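Long-range contact in AT5g51070/K3K7_27 (Arabidopsis thaliana, PDB 5GKM), which is the N-terminal domain of the Arabidopsis Clp-protease-associated chaperone ClpD, whose full-length form probably binds and hydrolyses ATP: residues S98-S110 against I118-D132. Residues are numbered along the deposited sequence; the frame is centred on the assembly and turned at random.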
loop_
_atom_site.group_PDB
_atom_site.type_symbol
_atom_site.label_atom_id
_atom_site.label_comp_id
_atom_site.label_asym_id
_atom_site.label_seq_id
_atom_site.Cartn_x
_atom_site.Cartn_y
_atom_site.Cartn_z
ATOM N N SER A 98 -11.612 1.402 -1.515
ATOM C CA SER A 98 -10.696 0.108 -1.346
ATOM C C SER A 98 -9.441 0.301 -0.337
ATOM O O SER A 98 -9.135 -0.522 0.415
ATOM C CB SER A 98 -10.247 -0.307 -2.755
ATOM O OG SER A 98 -9.660 0.782 -3.490
ATOM N N THR A 99 -8.827 1.466 -0.511
ATOM C CA THR A 99 -7.730 1.791 0.310
ATOM C C THR A 99 -8.187 1.878 1.767
ATOM O O THR A 99 -7.514 1.435 2.595
ATOM C CB THR A 99 -7.031 3.097 -0.160
ATOM O OG1 THR A 99 -6.625 2.917 -1.489
ATOM C CG2 THR A 99 -5.838 3.403 0.727
ATOM N N LYS A 100 -9.321 2.496 2.015
ATOM C CA LYS A 100 -9.793 2.590 3.368
ATOM C C LYS A 100 -10.092 1.203 3.961
ATOM O O LYS A 100 -9.958 0.976 5.121
ATOM C CB LYS A 100 -11.023 3.492 3.465
ATOM C CG LYS A 100 -10.721 4.961 3.191
ATOM C CD LYS A 100 -12.011 5.785 3.239
ATOM C CE LYS A 100 -11.877 7.256 2.939
ATOM N NZ LYS A 100 -11.057 7.946 3.961
ATOM N N ARG A 101 -10.569 0.342 3.117
ATOM C CA ARG A 101 -10.863 -1.004 3.521
ATOM C C ARG A 101 -9.571 -1.674 3.956
ATOM O O ARG A 101 -9.532 -2.339 4.918
ATOM C CB ARG A 101 -11.522 -1.756 2.394
ATOM C CG ARG A 101 -11.814 -3.183 2.714
ATOM C CD ARG A 101 -12.780 -3.849 1.755
ATOM N NE ARG A 101 -12.700 -5.309 1.933
ATOM C CZ ARG A 101 -13.145 -6.241 1.098
ATOM N NH1 ARG A 101 -13.773 -5.932 -0.004
ATOM N NH2 ARG A 101 -12.956 -7.513 1.371
ATOM N N VAL A 102 -8.516 -1.439 3.198
ATOM C CA VAL A 102 -7.248 -2.013 3.554
ATOM C C VAL A 102 -6.749 -1.524 4.914
ATOM O O VAL A 102 -6.225 -2.267 5.689
ATOM C CB VAL A 102 -6.207 -1.745 2.434
ATOM C CG1 VAL A 102 -4.784 -1.999 2.901
ATOM C CG2 VAL A 102 -6.542 -2.584 1.223
ATOM N N PHE A 103 -6.899 -0.246 5.154
ATOM C CA PHE A 103 -6.425 0.311 6.373
ATOM C C PHE A 103 -7.203 -0.322 7.526
ATOM O O PHE A 103 -6.673 -0.572 8.529
ATOM C CB PHE A 103 -6.629 1.839 6.447
ATOM C CG PHE A 103 -5.753 2.641 5.535
ATOM C CD1 PHE A 103 -4.569 2.177 5.124
ATOM C CD2 PHE A 103 -6.133 3.874 5.126
ATOM C CE1 PHE A 103 -3.762 2.893 4.281
ATOM C CE2 PHE A 103 -5.326 4.614 4.292
ATOM C CZ PHE A 103 -4.128 4.115 3.885
ATOM N N GLU A 104 -8.509 -0.488 7.336
ATOM C CA GLU A 104 -9.336 -1.091 8.392
ATOM C C GLU A 104 -8.909 -2.526 8.627
ATOM O O GLU A 104 -8.810 -2.935 9.722
ATOM C CB GLU A 104 -10.860 -0.993 8.139
ATOM C CG GLU A 104 -11.725 -1.770 9.145
ATOM C CD GLU A 104 -11.625 -1.319 10.618
ATOM O OE1 GLU A 104 -11.175 -0.226 10.896
ATOM O OE2 GLU A 104 -12.037 -2.085 11.514
ATOM N N ALA A 105 -8.599 -3.224 7.559
ATOM C CA ALA A 105 -8.115 -4.592 7.723
ATOM C C ALA A 105 -6.805 -4.638 8.502
ATOM O O ALA A 105 -6.577 -5.506 9.242
ATOM C CB ALA A 105 -7.933 -5.290 6.392
ATOM N N ALA A 106 -5.939 -3.678 8.237
ATOM C CA ALA A 106 -4.674 -3.636 8.909
ATOM C C ALA A 106 -4.877 -3.490 10.397
ATOM O O ALA A 106 -4.223 -4.101 11.177
ATOM C CB ALA A 106 -3.848 -2.463 8.403
ATOM N N VAL A 107 -5.808 -2.648 10.738
ATOM C CA VAL A 107 -6.132 -2.432 12.152
ATOM C C VAL A 107 -6.670 -3.715 12.790
ATOM O O VAL A 107 -6.333 -4.061 13.873
ATOM C CB VAL A 107 -7.199 -1.335 12.333
ATOM C CG1 VAL A 107 -7.581 -1.209 13.800
ATOM C CG2 VAL A 107 -6.653 -0.007 11.885
ATOM N N GLU A 108 -7.544 -4.364 12.056
ATOM C CA GLU A 108 -8.106 -5.616 12.564
ATOM C C GLU A 108 -7.097 -6.736 12.785
ATOM O O GLU A 108 -7.107 -7.387 13.769
ATOM C CB GLU A 108 -9.256 -6.076 11.671
ATOM C CG GLU A 108 -10.465 -5.141 11.783
ATOM C CD GLU A 108 -11.500 -5.334 10.716
ATOM O OE1 GLU A 108 -11.486 -6.343 10.062
ATOM O OE2 GLU A 108 -12.368 -4.486 10.544
ATOM N N TYR A 109 -6.243 -6.917 11.817
ATOM C CA TYR A 109 -5.225 -7.914 11.906
ATOM C C TYR A 109 -4.320 -7.605 13.093
ATOM O O TYR A 109 -3.923 -8.468 13.808
ATOM C CB TYR A 109 -4.393 -7.942 10.623
ATOM C CG TYR A 109 -5.048 -8.582 9.430
ATOM C CD1 TYR A 109 -5.727 -9.769 9.542
ATOM C CD2 TYR A 109 -4.960 -8.038 8.197
ATOM C CE1 TYR A 109 -6.312 -10.356 8.458
ATOM C CE2 TYR A 109 -5.559 -8.618 7.100
ATOM C CZ TYR A 109 -6.217 -9.793 7.219
ATOM O OH TYR A 109 -6.789 -10.375 6.146
ATOM N N SER A 110 -3.991 -6.334 13.263
ATOM C CA SER A 110 -3.131 -5.979 14.342
ATOM C C SER A 110 -3.764 -6.307 15.685
ATOM O O SER A 110 -3.121 -6.755 16.577
ATOM C CB SER A 110 -2.813 -4.468 14.271
ATOM O OG SER A 110 -2.235 -4.085 15.441
ATOM N N ILE A 118 -0.010 -0.499 14.462
ATOM C CA ILE A 118 -0.257 -0.920 13.096
ATOM C C ILE A 118 0.981 -0.509 12.314
ATOM O O ILE A 118 1.282 0.629 12.201
ATOM C CB ILE A 118 -1.479 -0.229 12.445
ATOM C CG1 ILE A 118 -2.790 -0.667 13.055
ATOM C CG2 ILE A 118 -1.580 -0.589 10.989
ATOM C CD1 ILE A 118 -3.196 0.075 14.274
ATOM N N ALA A 119 1.697 -1.499 11.853
ATOM C CA ALA A 119 2.892 -1.329 11.084
ATOM C C ALA A 119 2.628 -1.470 9.596
ATOM O O ALA A 119 1.646 -1.881 9.190
ATOM C CB ALA A 119 3.973 -2.295 11.531
ATOM N N PRO A 120 3.644 -1.138 8.806
ATOM C CA PRO A 120 3.486 -1.315 7.360
ATOM C C PRO A 120 3.156 -2.782 6.985
ATOM O O PRO A 120 2.503 -3.044 6.039
ATOM C CB PRO A 120 4.875 -0.938 6.813
ATOM C CG PRO A 120 5.380 0.039 7.762
ATOM C CD PRO A 120 4.932 -0.485 9.095
ATOM N N GLU A 121 3.682 -3.683 7.789
ATOM C CA GLU A 121 3.477 -5.083 7.543
ATOM C C GLU A 121 2.002 -5.477 7.697
ATOM O O GLU A 121 1.529 -6.267 6.997
ATOM C CB GLU A 121 4.388 -5.906 8.414
ATOM C CG GLU A 121 5.813 -5.763 7.978
ATOM C CD GLU A 121 6.514 -4.498 8.458
ATOM O OE1 GLU A 121 6.105 -3.812 9.339
ATOM O OE2 GLU A 121 7.538 -4.279 7.913
ATOM N N HIS A 122 1.326 -4.884 8.667
ATOM C CA HIS A 122 -0.088 -5.082 8.812
ATOM C C HIS A 122 -0.850 -4.538 7.632
ATOM O O HIS A 122 -1.810 -5.087 7.227
ATOM C CB HIS A 122 -0.638 -4.391 10.040
ATOM C CG HIS A 122 -0.099 -4.921 11.347
ATOM N ND1 HIS A 122 0.662 -4.209 12.171
ATOM C CD2 HIS A 122 -0.254 -6.139 11.934
ATOM C CE1 HIS A 122 0.958 -4.939 13.226
ATOM N NE2 HIS A 122 0.409 -6.118 13.073
ATOM N N ILE A 123 -0.425 -3.380 7.151
ATOM C CA ILE A 123 -1.016 -2.798 5.959
ATOM C C ILE A 123 -0.809 -3.686 4.742
ATOM O O ILE A 123 -1.661 -3.838 3.967
ATOM C CB ILE A 123 -0.519 -1.353 5.648
ATOM C CG1 ILE A 123 -0.807 -0.450 6.853
ATOM C CG2 ILE A 123 -1.131 -0.854 4.342
ATOM C CD1 ILE A 123 -0.175 0.924 6.801
ATOM N N ALA A 124 0.376 -4.246 4.630
ATOM C CA ALA A 124 0.613 -5.164 3.528
ATOM C C ALA A 124 -0.284 -6.407 3.580
ATOM O O ALA A 124 -0.769 -6.818 2.607
ATOM C CB ALA A 124 2.079 -5.581 3.471
ATOM N N VAL A 125 -0.465 -6.940 4.770
ATOM C CA VAL A 125 -1.310 -8.112 4.886
ATOM C C VAL A 125 -2.712 -7.735 4.450
ATOM O O VAL A 125 -3.332 -8.459 3.785
ATOM C CB VAL A 125 -1.343 -8.711 6.306
ATOM C CG1 VAL A 125 -2.281 -9.914 6.359
ATOM C CG2 VAL A 125 0.058 -9.156 6.665
ATOM N N GLY A 126 -3.140 -6.557 4.836
ATOM C CA GLY A 126 -4.435 -6.083 4.409
ATOM C C GLY A 126 -4.516 -5.917 2.915
ATOM O O GLY A 126 -5.444 -6.297 2.316
ATOM N N LEU A 127 -3.472 -5.339 2.354
ATOM C CA LEU A 127 -3.475 -5.026 0.978
ATOM C C LEU A 127 -3.600 -6.278 0.155
ATOM O O LEU A 127 -4.241 -6.299 -0.857
ATOM C CB LEU A 127 -2.204 -4.266 0.636
ATOM C CG LEU A 127 -1.912 -3.829 -0.787
ATOM C CD1 LEU A 127 -3.035 -2.926 -1.248
ATOM C CD2 LEU A 127 -0.587 -3.095 -0.891
ATOM N N PHE A 128 -2.962 -7.321 0.632
ATOM C CA PHE A 128 -2.858 -8.540 -0.125
ATOM C C PHE A 128 -3.976 -9.518 0.197
ATOM O O PHE A 128 -3.906 -10.622 -0.231
ATOM C CB PHE A 128 -1.498 -9.222 0.112
ATOM C CG PHE A 128 -0.317 -8.373 -0.281
ATOM C CD1 PHE A 128 -0.446 -7.470 -1.294
ATOM C CD2 PHE A 128 0.914 -8.478 0.351
ATOM C CE1 PHE A 128 0.588 -6.673 -1.660
ATOM C CE2 PHE A 128 1.975 -7.667 -0.015
ATOM C CZ PHE A 128 1.786 -6.760 -1.003
ATOM N N THR A 129 -4.909 -9.115 1.045
ATOM C CA THR A 129 -6.067 -9.935 1.352
ATOM C C THR A 129 -7.422 -9.319 1.114
ATOM O O THR A 129 -8.348 -10.036 0.936
ATOM C CB THR A 129 -6.033 -10.487 2.765
ATOM O OG1 THR A 129 -5.955 -9.433 3.696
ATOM C CG2 THR A 129 -4.855 -11.408 2.980
ATOM N N VAL A 130 -7.549 -8.016 1.177
ATOM C CA VAL A 130 -8.859 -7.386 1.053
ATOM C C VAL A 130 -9.048 -6.318 -0.019
ATOM O O VAL A 130 -10.032 -5.619 0.011
ATOM C CB VAL A 130 -9.361 -6.815 2.397
ATOM C CG1 VAL A 130 -9.334 -7.880 3.453
ATOM C CG2 VAL A 130 -8.585 -5.589 2.802
ATOM N N ASP A 131 -8.100 -6.193 -0.936
ATOM C CA ASP A 131 -8.214 -5.154 -1.948
ATOM C C ASP A 131 -9.039 -5.546 -3.193
ATOM O O ASP A 131 -9.630 -6.568 -3.194
ATOM C CB ASP A 131 -6.871 -4.476 -2.302
ATOM C CG ASP A 131 -6.248 -4.996 -3.591
ATOM O OD1 ASP A 131 -6.486 -6.151 -3.849
ATOM O OD2 ASP A 131 -5.517 -4.285 -4.270
ATOM N N ASP A 132 -9.056 -4.672 -4.186
ATOM C CA ASP A 132 -9.936 -4.795 -5.382
ATOM C C ASP A 132 -9.307 -5.558 -6.525
ATOM O O ASP A 132 -9.870 -5.653 -7.581
ATOM C CB ASP A 132 -10.478 -3.449 -5.888
ATOM C CG ASP A 132 -9.407 -2.523 -6.397
ATOM O OD1 ASP A 132 -8.269 -2.906 -6.343
ATOM O OD2 ASP A 132 -9.737 -1.415 -6.844
HETATM O O HOH W 1 -8.012 0.109 -5.250
#
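Val102 pushes into helix 120-130 as a knob, filling the hole formed by Ile123, Gly126, Leu127 and Val130. Its CG1, anti to the backbone N (chi1 165°), reaches the backbone between Ile123 and Leu127, 3.6 Å from Leu127 N, while CG2 touches CG2 of Val130. Small residues let the helices close to 7.6 Å between axes: Gly126 offers bare backbone opposite Ala105, and Ala106 CB lies 3.5 Å from His122 O. The Val130 CG2 methyl also meets Ala105 CB, and Val130 O sits 3.3 Å above the plane of the Arg101 guanidinium, over its centre.

Tyr109 lies along the flank of the second helix. Val125 CG1 covers one ring face, offset toward the rim, and the hydroxyl donates in the ring plane to Thr129 OG1 at 2.8 Å. That oxygen in turn donates to Val125 O, making a short relay from tyrosine to helix backbone.

Toward Ile118, Ser110 CB stands over the centre of the His122 ring, 3.8 Å from its centroid, while Ala119 N donates to ND1 in the ring plane, fixing the ring's rotation. NE2 is buried without a partner.

The Val102 and Ile123 side of this steeply crossed helix pair packs against helices 35-45 and 12-27, Val102 on the former and Ile123 on the latter, within the all-helical Clp R (Clp N-terminal) domain.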